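Local coordinates for protein dUTPase (Streptococcus mutans, PDB 3H6X) that probably hydrolyses dUTP to dUMP and diphosphate as a trimeric, jelly-roll enzyme of the dUTPase family, at residues T14-N17 with L18-K21; F65-S68 with S69-R72; V111-E114 with A115-V119. All coordinates share one frame; numbering follows the deposited sequence.

Contact 1 of 3, residues T14-N17 with L18-K21; sequences TDEN and LLPK
The carbonyl oxygen of Glu-16 is gripped twice: the backbone N of Leu-19 donates to Glu-16 O over 3.1 Å, and a water stands 2.8 Å from Glu-16 O, placed to donate to it as well. One step earlier the pattern repeats, Leu-18 N donating to Asp-15 O at 3.0 Å with a nearly straight N-H (166°). Together these two i to i+3 bonds wind residues 16-18 into a short 3-10 turn, with Asp-15 just before it and Leu-19 just after.

Its start is fixed by Asp-15. The carboxylate folds over the beginning of the turn, a position it owes to a chi1 of -174° that sets CG trans to the main-chain nitrogen, and OD1 of Asp-15 accepts from Asn-17 N at 2.9 Å, met from above the carboxylate plane: an Asx turn. Leu-18 drops from the turn toward the protein interior, onto Leu-9 of strand 6-9 and the side chain of Lys-33, while its CB passes 3.4 Å from Asp-15 O. Leu-19, partly exposed, lies with its CB 3.4 Å from Glu-16 O.

On the solvent side, Leu-19 O is approached by the water at Glu-16 and by a second water that also reaches Asn-17 O, to which Lys-33 NZ donates too. At the end of the turn, then, the carbonyls of Asn-17 and Leu-19 find their polar partners in water and a lysine, whereas Leu-18 is the side chain that the turn buries.

Contact 2 of 3, residues F65-S68 with S69-R72; sequences FDRS and SNPR
The amide of Asn-70 and the carboxylate of Asp-66 are steeply inclined, their planes 65° apart, and they meet through one N-H: ND2 of Asn-70 donates to OD1 of Asp-66 at 2.8 Å, almost straight (169°). The oxygen lies in the plane of the amide, and the N-H comes in nearly along the C-O direction of the acid. Over one face of that amide sits the CB of Arg-67, 4.0 Å from Asn-70 CG. A third flat group, the guanidinium of Arg-67, carries Ser-69 OG over one face, 3.9 Å from NH1 of Arg-67; the bend at chi3 (73°) turns the group back toward the serine.

Asn-70 ND2 has a second acceptor in Val-119 O, so two bonds fix the rotation of the amide. Asp-66 is likewise held at both oxygens, OD2 taking the backbone N of Leu-78. The buried pair thus joins the end of strand 60-66 and the start of helix 69-74 to strands 76-78 and 118-126.

After Arg-67 the chain turns into helix 69-74. Asn-70 N donates to Arg-67 O at 3.0 Å. The ring of Pro-71 follows, its CD packed 3.4 Å from Ser-68 O. Ser-68, Pro-71 and Arg-72 pack against Gln-102 of the second subunit.

The sequence Arg-Ser-Ser at a strand-to-helix corner beside a subunit boundary matches the second conserved motif of trimeric dUTPases, which in relatives helps form the phosphate end of the active site shared between subunits.

Contact 3 of 3, residues V111-E114 with A115-V119; sequences VVLE and AGERV
From Glu-114 to Glu-117 the backbone makes a type II beta turn, closed by Glu-117 N donating to Glu-114 O at 3.2 Å, with Gly-116 at its third position, where its positive phi (94°) is the usual one for glycine in a turn of this type.

The side chain of Glu-117 reaches back across the turn onto the strand that leads into it. Extended beyond CG, which a chi1 of -79° places opposite the carbonyl carbon, it brings its carboxylate carbon CD to 3.5 Å from Glu-114 N, while OE1 of Glu-117 presses on CD2 of Leu-113 at 3.2 Å. OE2 of Glu-117 lies 3.8 Å from CG of Glu-114.

Glu-114 bends at chi2 (-65°) and takes its own acid away from that of Glu-117. The two carboxylate planes stand perpendicular, and their OE2 atoms remain 5.6 Å apart. OE1 of Glu-114 forms a salt bridge with Arg-37 and also accepts, at 2.7 Å, from a water that in turn accepts the N-H of Ala-115. Beneath the turn, Leu-113 CD1 meets Val-119 CG2 at 4.3 Å, and both side chains rest on Val-34.

Two acids thus share one tight turn without their charged atoms touching; Arg-37 probably offsets the charge of Glu-114, and Lys-74, packed against Glu-117, may do the same for the other.

Overall arrangement
Along the chain the three contacts follow in series, none enclosing or crossing another. Contact 1 is a turn in the long connection from strand 6-9 to strand 30-33, and Lys-21 at its end pairs through the backbone with Asp-31. Contact 2 makes the corner from strand 60-66 into helix 69-74. Contact 3 is the type II turn between strand 111-113, paired with 38-40, and strand 118-126, paired with 30-33 and 60-66. Contacts 2 and 3 touch through Asn-70 and Val-119, and through Arg-67 against Arg-118, where strands 60-66 and 118-126 lie side by side. Contact 1 stays apart, its nearest atoms about 5 Å from contact 3 and about 9 Å from contact 2.

Contact 1 of 3, residues T14-N17 with L18-K21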
ATOM      1  N   THR B  14      -4.097  -8.871  27.945  1.00 12.14           N
ATOM      2  CA  THR B  14      -5.374  -9.455  28.304  1.00 10.45           C
ATOM      3  C   THR B  14      -6.561  -8.509  28.095  1.00 11.60           C
ATOM      4  O   THR B  14      -7.701  -8.923  28.293  1.00 14.35           O
ATOM      5  CB  THR B  14      -5.408  -9.938  29.767  1.00 17.35           C
ATOM      6  OG1 THR B  14      -5.136  -8.845  30.651  1.00 16.06           O
ATOM      7  CG2 THR B  14      -4.384 -11.043  29.976  1.00 19.34           C
ATOM      8  N   ASP B  15      -6.310  -7.272  27.686  1.00 11.86           N
ATOM      9  CA  ASP B  15      -7.385  -6.294  27.495  1.00 12.24           C
ATOM     10  C   ASP B  15      -8.138  -6.578  26.206  1.00 11.89           C
ATOM     11  O   ASP B  15      -7.622  -6.340  25.114  1.00 10.99           O
ATOM     12  CB  ASP B  15      -6.826  -4.867  27.467  1.00 14.14           C
ATOM     13  CG  ASP B  15      -7.919  -3.807  27.419  1.00 20.91           C
ATOM     14  OD1 ASP B  15      -9.109  -4.181  27.268  1.00 15.41           O
ATOM     15  OD2 ASP B  15      -7.589  -2.601  27.540  1.00 25.20           O
ATOM     16  N   GLU B  16      -9.378  -7.053  26.332  1.00 11.49           N
ATOM     17  CA  GLU B  16     -10.133  -7.444  25.139  1.00 11.64           C
ATOM     18  C   GLU B  16     -10.551  -6.244  24.277  1.00 11.63           C
ATOM     19  O   GLU B  16     -10.976  -6.412  23.117  1.00 11.53           O
ATOM     20  CB  GLU B  16     -11.296  -8.367  25.495  1.00 16.55           C
ATOM     21  CG  GLU B  16     -10.746  -9.727  25.968  1.00 20.85           C
ATOM     22  CD  GLU B  16     -11.817 -10.750  26.247  1.00 36.12           C
ATOM     23  OE1 GLU B  16     -12.830 -10.394  26.887  1.00 34.94           O
ATOM     24  OE2 GLU B  16     -11.638 -11.924  25.840  1.00 39.69           O
ATOM     25  N   ASN B  17     -10.367  -5.043  24.824  1.00 10.14           N
ATOM     26  CA  ASN B  17     -10.550  -3.818  24.061  1.00 15.45           C
ATOM     27  C   ASN B  17      -9.614  -3.778  22.856  1.00 12.80           C
ATOM     28  O   ASN B  17      -9.879  -3.078  21.885  1.00 10.71           O
ATOM     29  CB  ASN B  17     -10.274  -2.610  24.953  1.00 16.83           C
ATOM     30  CG  ASN B  17     -10.995  -1.364  24.485  1.00 35.14           C
ATOM     31  OD1 ASN B  17     -11.943  -1.435  23.706  1.00 41.37           O
ATOM     32  ND2 ASN B  17     -10.555  -0.213  24.971  1.00 43.89           N
ATOM     33  N   LEU B  18      -8.503  -4.512  22.933  1.00  7.67           N
ATOM     34  CA  LEU B  18      -7.527  -4.512  21.828  1.00  7.47           C
ATOM     35  C   LEU B  18      -7.934  -5.378  20.644  1.00  8.81           C
ATOM     36  O   LEU B  18      -7.305  -5.317  19.595  1.00  8.10           O
ATOM     37  CB  LEU B  18      -6.153  -4.983  22.304  1.00  6.90           C
ATOM     38  CG  LEU B  18      -5.498  -4.084  23.345  1.00  9.23           C
ATOM     39  CD1 LEU B  18      -4.197  -4.695  23.882  1.00 10.27           C
ATOM     40  CD2 LEU B  18      -5.235  -2.715  22.748  1.00 10.61           C
ATOM     41  N   LEU B  19      -8.964  -6.201  20.806  1.00  6.80           N
ATOM     42  CA  LEU B  19      -9.374  -7.062  19.698  1.00  7.45           C
ATOM     43  C   LEU B  19     -10.030  -6.189  18.611  1.00 10.35           C
ATOM     44  O   LEU B  19     -11.000  -5.493  18.888  1.00 10.46           O
ATOM     45  CB  LEU B  19     -10.344  -8.141  20.202  1.00  9.16           C
ATOM     46  CG  LEU B  19      -9.678  -9.266  21.019  1.00 10.37           C
ATOM     47  CD1 LEU B  19     -10.725 -10.126  21.696  1.00 15.17           C
ATOM     48  CD2 LEU B  19      -8.776 -10.119  20.141  1.00 10.11           C
ATOM     49  N   PRO B  20      -9.494  -6.220  17.374  1.00  8.80           N
ATOM     50  CA  PRO B  20      -9.959  -5.269  16.347  1.00  8.83           C
ATOM     51  C   PRO B  20     -11.397  -5.502  15.896  1.00  9.87           C
ATOM     52  O   PRO B  20     -11.843  -6.646  15.807  1.00 11.83           O
ATOM     53  CB  PRO B  20      -9.009  -5.526  15.163  1.00  7.86           C
ATOM     54  CG  PRO B  20      -7.775  -6.154  15.790  1.00  9.51           C
ATOM     55  CD  PRO B  20      -8.307  -6.978  16.938  1.00  7.70           C
ATOM     56  N   LYS B  21     -12.099  -4.406  15.600  1.00  9.83           N
ATOM     57  CA  LYS B  21     -13.422  -4.526  14.999  1.00  9.61           C
ATOM     58  C   LYS B  21     -13.543  -3.568  13.829  1.00  9.50           C
ATOM     59  O   LYS B  21     -12.714  -2.666  13.672  1.00  9.84           O
ATOM     60  CB  LYS B  21     -14.517  -4.247  16.028  1.00 14.73           C
ATOM     61  CG  LYS B  21     -14.572  -2.815  16.499  1.00 23.61           C
ATOM     62  CD  LYS B  21     -15.681  -2.619  17.531  1.00 30.63           C
ATOM     63  CE  LYS B  21     -15.673  -1.198  18.104  1.00 33.73           C
ATOM     64  NZ  LYS B  21     -16.773  -1.014  19.107  1.00 45.75           N
TER
HETATM   65  O   HOH W   1     -12.650  -5.323  21.110  1.00 23.21           O
HETATM   66  O   HOH W   2     -11.617  -2.609  19.438  1.00 24.46           O

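Contact 2 of 3, residues F65-S68 with S69-R72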
ATOM      1  N   PHE B  65      -2.843  -1.281   6.723  1.00  5.87           N
ATOM      2  CA  PHE B  65      -2.762   0.024   6.076  1.00  7.43           C
ATOM      3  C   PHE B  65      -2.798   1.126   7.105  1.00  7.84           C
ATOM      4  O   PHE B  65      -3.379   0.988   8.185  1.00  6.91           O
ATOM      5  CB  PHE B  65      -3.931   0.240   5.094  1.00  7.07           C
ATOM      6  CG  PHE B  65      -4.000  -0.786   4.003  1.00  8.19           C
ATOM      7  CD1 PHE B  65      -3.095  -0.766   2.952  1.00  8.93           C
ATOM      8  CD2 PHE B  65      -4.972  -1.769   4.030  1.00  7.15           C
ATOM      9  CE1 PHE B  65      -3.161  -1.727   1.941  1.00  8.90           C
ATOM     10  CE2 PHE B  65      -5.044  -2.723   3.035  1.00  7.20           C
ATOM     11  CZ  PHE B  65      -4.144  -2.694   1.979  1.00  7.11           C
ATOM     12  N   ASP B  66      -2.181   2.244   6.753  1.00  8.13           N
ATOM     13  CA  ASP B  66      -2.228   3.425   7.588  1.00  8.01           C
ATOM     14  C   ASP B  66      -3.686   3.866   7.741  1.00  9.16           C
ATOM     15  O   ASP B  66      -4.525   3.613   6.877  1.00  7.47           O
ATOM     16  CB  ASP B  66      -1.484   4.561   6.873  1.00  8.74           C
ATOM     17  CG  ASP B  66      -0.526   5.292   7.777  1.00 11.26           C
ATOM     18  OD1 ASP B  66      -0.699   5.233   9.021  1.00 15.12           O
ATOM     19  OD2 ASP B  66       0.427   5.885   7.248  1.00 10.81           O
ATOM     20  N   ARG B  67      -3.993   4.515   8.848  1.00 10.74           N
ATOM     21  CA  ARG B  67      -5.271   5.218   8.960  1.00 11.41           C
ATOM     22  C   ARG B  67      -5.119   6.562   8.285  1.00  9.67           C
ATOM     23  O   ARG B  67      -4.067   7.188   8.378  1.00 10.99           O
ATOM     24  CB  ARG B  67      -5.645   5.422  10.424  1.00 12.92           C
ATOM     25  CG  ARG B  67      -5.897   4.137  11.201  1.00 16.45           C
ATOM     26  CD  ARG B  67      -6.548   4.445  12.530  1.00 21.76           C
ATOM     27  NE  ARG B  67      -7.942   4.843  12.375  1.00 23.94           N
ATOM     28  CZ  ARG B  67      -8.526   5.818  13.062  1.00 29.92           C
ATOM     29  NH1 ARG B  67      -7.830   6.519  13.958  1.00 38.05           N
ATOM     30  NH2 ARG B  67      -9.794   6.106  12.848  1.00 24.60           N
ATOM     31  N   SER B  68      -6.169   6.993   7.589  1.00  9.93           N
ATOM     32  CA  SER B  68      -6.144   8.223   6.821  1.00 13.49           C
ATOM     33  C   SER B  68      -5.682   9.394   7.666  1.00 13.24           C
ATOM     34  O   SER B  68      -4.904  10.234   7.221  1.00 15.41           O
ATOM     35  CB  SER B  68      -7.547   8.499   6.240  1.00 18.81           C
ATOM     36  OG  SER B  68      -7.627   9.816   5.703  1.00 29.34           O
ATOM     37  N   SER B  69      -6.139   9.444   8.909  1.00 11.28           N
ATOM     38  CA  SER B  69      -5.856  10.617   9.744  1.00 11.13           C
ATOM     39  C   SER B  69      -4.441  10.620  10.340  1.00 11.59           C
ATOM     40  O   SER B  69      -3.995  11.633  10.872  1.00 12.20           O
ATOM     41  CB  SER B  69      -6.877  10.736  10.866  1.00 13.10           C
ATOM     42  OG  SER B  69      -6.812   9.608  11.717  1.00 16.46           O
ATOM     43  N   ASN B  70      -3.714   9.508  10.245  1.00  7.43           N
ATOM     44  CA  ASN B  70      -2.385   9.473  10.873  1.00  8.10           C
ATOM     45  C   ASN B  70      -1.455  10.597  10.383  1.00  8.29           C
ATOM     46  O   ASN B  70      -0.935  11.342  11.194  1.00  8.61           O
ATOM     47  CB  ASN B  70      -1.712   8.117  10.707  1.00  8.70           C
ATOM     48  CG  ASN B  70      -2.215   7.094  11.694  1.00 10.82           C
ATOM     49  OD1 ASN B  70      -2.870   7.438  12.680  1.00 12.22           O
ATOM     50  ND2 ASN B  70      -1.901   5.810  11.434  1.00  9.01           N
ATOM     51  N   PRO B  71      -1.281  10.744   9.057  1.00  8.50           N
ATOM     52  CA  PRO B  71      -0.302  11.755   8.645  1.00  8.30           C
ATOM     53  C   PRO B  71      -0.767  13.180   8.877  1.00 10.49           C
ATOM     54  O   PRO B  71      -0.015  13.989   9.411  1.00 13.14           O
ATOM     55  CB  PRO B  71      -0.129  11.516   7.136  1.00 10.10           C
ATOM     56  CG  PRO B  71      -0.739  10.191   6.845  1.00 12.14           C
ATOM     57  CD  PRO B  71      -1.634   9.802   7.975  1.00 10.49           C
ATOM     58  N   ARG B  72      -1.982  13.511   8.457  1.00 12.92           N
ATOM     59  CA  ARG B  72      -2.350  14.920   8.542  1.00 16.82           C
ATOM     60  C   ARG B  72      -2.799  15.356   9.932  1.00 19.22           C
ATOM     61  O   ARG B  72      -2.705  16.534  10.251  1.00 23.32           O
ATOM     62  CB  ARG B  72      -3.333  15.340   7.445  1.00 20.92           C
ATOM     63  CG  ARG B  72      -4.732  14.869   7.605  1.00 28.89           C
ATOM     64  CD  ARG B  72      -5.595  15.578   6.561  1.00 32.29           C
ATOM     65  NE  ARG B  72      -6.974  15.103   6.497  1.00 41.72           N
ATOM     66  CZ  ARG B  72      -7.690  14.685   7.538  1.00 43.53           C
ATOM     67  NH1 ARG B  72      -7.176  14.706   8.755  1.00 40.50           N
ATOM     68  NH2 ARG B  72      -8.938  14.271   7.363  1.00 48.48           N
TER

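Contact 3 of 3, residues V111-E114 with A115-V119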
ATOM      1  N   VAL B 111       5.803  12.489  19.587  1.00 11.64           N
ATOM      2  CA  VAL B 111       4.383  12.141  19.534  1.00 12.48           C
ATOM      3  C   VAL B 111       4.155  10.947  20.451  1.00 11.17           C
ATOM      4  O   VAL B 111       4.946  10.009  20.452  1.00 13.28           O
ATOM      5  CB  VAL B 111       3.930  11.801  18.095  1.00 11.45           C
ATOM      6  CG1 VAL B 111       2.503  11.271  18.106  1.00 13.94           C
ATOM      7  CG2 VAL B 111       4.036  13.038  17.198  1.00 12.61           C
ATOM      8  N   VAL B 112       3.092  11.011  21.243  1.00 13.45           N
ATOM      9  CA  VAL B 112       2.741   9.917  22.143  1.00 13.74           C
ATOM     10  C   VAL B 112       1.458   9.253  21.687  1.00 15.03           C
ATOM     11  O   VAL B 112       0.444   9.927  21.490  1.00 18.14           O
ATOM     12  CB  VAL B 112       2.521  10.410  23.580  1.00 18.41           C
ATOM     13  CG1 VAL B 112       2.074   9.266  24.462  1.00 20.81           C
ATOM     14  CG2 VAL B 112       3.805  11.022  24.119  1.00 21.53           C
ATOM     15  N   LEU B 113       1.524   7.937  21.495  1.00 15.16           N
ATOM     16  CA  LEU B 113       0.339   7.137  21.229  1.00 14.68           C
ATOM     17  C   LEU B 113      -0.097   6.521  22.550  1.00 16.23           C
ATOM     18  O   LEU B 113       0.690   5.813  23.185  1.00 14.18           O
ATOM     19  CB  LEU B 113       0.670   6.037  20.220  1.00 13.25           C
ATOM     20  CG  LEU B 113       0.873   6.519  18.780  1.00 11.89           C
ATOM     21  CD1 LEU B 113       1.418   5.399  17.879  1.00 14.26           C
ATOM     22  CD2 LEU B 113      -0.439   7.039  18.213  1.00 16.25           C
ATOM     23  N   GLU B 114      -1.320   6.826  22.981  1.00 14.54           N
ATOM     24  CA  GLU B 114      -1.878   6.233  24.198  1.00 14.21           C
ATOM     25  C   GLU B 114      -2.399   4.823  23.933  1.00 13.52           C
ATOM     26  O   GLU B 114      -2.826   4.507  22.814  1.00 12.80           O
ATOM     27  CB  GLU B 114      -3.016   7.098  24.729  1.00 20.49           C
ATOM     28  CG  GLU B 114      -2.633   8.558  24.958  1.00 23.91           C
ATOM     29  CD  GLU B 114      -1.582   8.730  26.050  1.00 32.19           C
ATOM     30  OE1 GLU B 114      -1.394   7.809  26.881  1.00 30.33           O
ATOM     31  OE2 GLU B 114      -0.938   9.802  26.084  1.00 33.61           O
ATOM     32  N   ALA B 115      -2.353   3.969  24.955  1.00 13.32           N
ATOM     33  CA  ALA B 115      -2.962   2.643  24.861  1.00 12.45           C
ATOM     34  C   ALA B 115      -4.410   2.789  24.433  1.00 13.02           C
ATOM     35  O   ALA B 115      -5.130   3.653  24.953  1.00 13.84           O
ATOM     36  CB  ALA B 115      -2.898   1.920  26.204  1.00 13.18           C
ATOM     37  N   GLY B 116      -4.829   1.956  23.485  1.00 10.90           N
ATOM     38  CA  GLY B 116      -6.203   1.956  23.005  1.00 11.67           C
ATOM     39  C   GLY B 116      -6.470   2.808  21.775  1.00 10.03           C
ATOM     40  O   GLY B 116      -7.528   2.679  21.153  1.00 11.11           O
ATOM     41  N   GLU B 117      -5.521   3.667  21.406  1.00 10.12           N
ATOM     42  CA  GLU B 117      -5.696   4.504  20.217  1.00 10.64           C
ATOM     43  C   GLU B 117      -5.603   3.646  18.962  1.00  9.37           C
ATOM     44  O   GLU B 117      -4.752   2.761  18.877  1.00 10.59           O
ATOM     45  CB  GLU B 117      -4.637   5.611  20.148  1.00 14.46           C
ATOM     46  CG  GLU B 117      -4.920   6.809  21.041  1.00 23.68           C
ATOM     47  CD  GLU B 117      -3.884   7.925  20.895  1.00 26.50           C
ATOM     48  OE1 GLU B 117      -2.873   7.743  20.197  1.00 29.08           O
ATOM     49  OE2 GLU B 117      -4.092   9.002  21.481  1.00 44.07           O
ATOM     50  N   ARG B 118      -6.474   3.896  17.986  1.00  8.30           N
ATOM     51  CA  ARG B 118      -6.414   3.132  16.741  1.00  8.12           C
ATOM     52  C   ARG B 118      -5.227   3.594  15.905  1.00  9.96           C
ATOM     53  O   ARG B 118      -4.960   4.787  15.792  1.00 11.95           O
ATOM     54  CB  ARG B 118      -7.733   3.273  15.974  1.00  9.51           C
ATOM     55  CG  ARG B 118      -8.903   2.681  16.742  1.00  9.43           C
ATOM     56  CD  ARG B 118     -10.200   2.870  15.982  1.00 13.35           C
ATOM     57  NE  ARG B 118     -10.682   4.246  16.066  1.00 14.15           N
ATOM     58  CZ  ARG B 118     -11.687   4.714  15.336  1.00 19.73           C
ATOM     59  NH1 ARG B 118     -12.317   3.905  14.485  1.00 14.21           N
ATOM     60  NH2 ARG B 118     -12.062   5.983  15.466  1.00 13.06           N
ATOM     61  N   VAL B 119      -4.506   2.653  15.322  1.00  6.60           N
ATOM     62  CA  VAL B 119      -3.229   2.989  14.683  1.00  7.76           C
ATOM     63  C   VAL B 119      -3.132   2.515  13.229  1.00  8.15           C
ATOM     64  O   VAL B 119      -2.619   3.239  12.380  1.00  7.16           O
ATOM     65  CB  VAL B 119      -2.009   2.509  15.528  1.00  7.51           C
ATOM     66  CG1 VAL B 119      -1.966   0.968  15.638  1.00  8.65           C
ATOM     67  CG2 VAL B 119      -0.700   3.066  14.947  1.00  9.37           C
TER
HETATM   68  O   HOH W   3      -1.814   5.290  27.648  1.00 18.60           O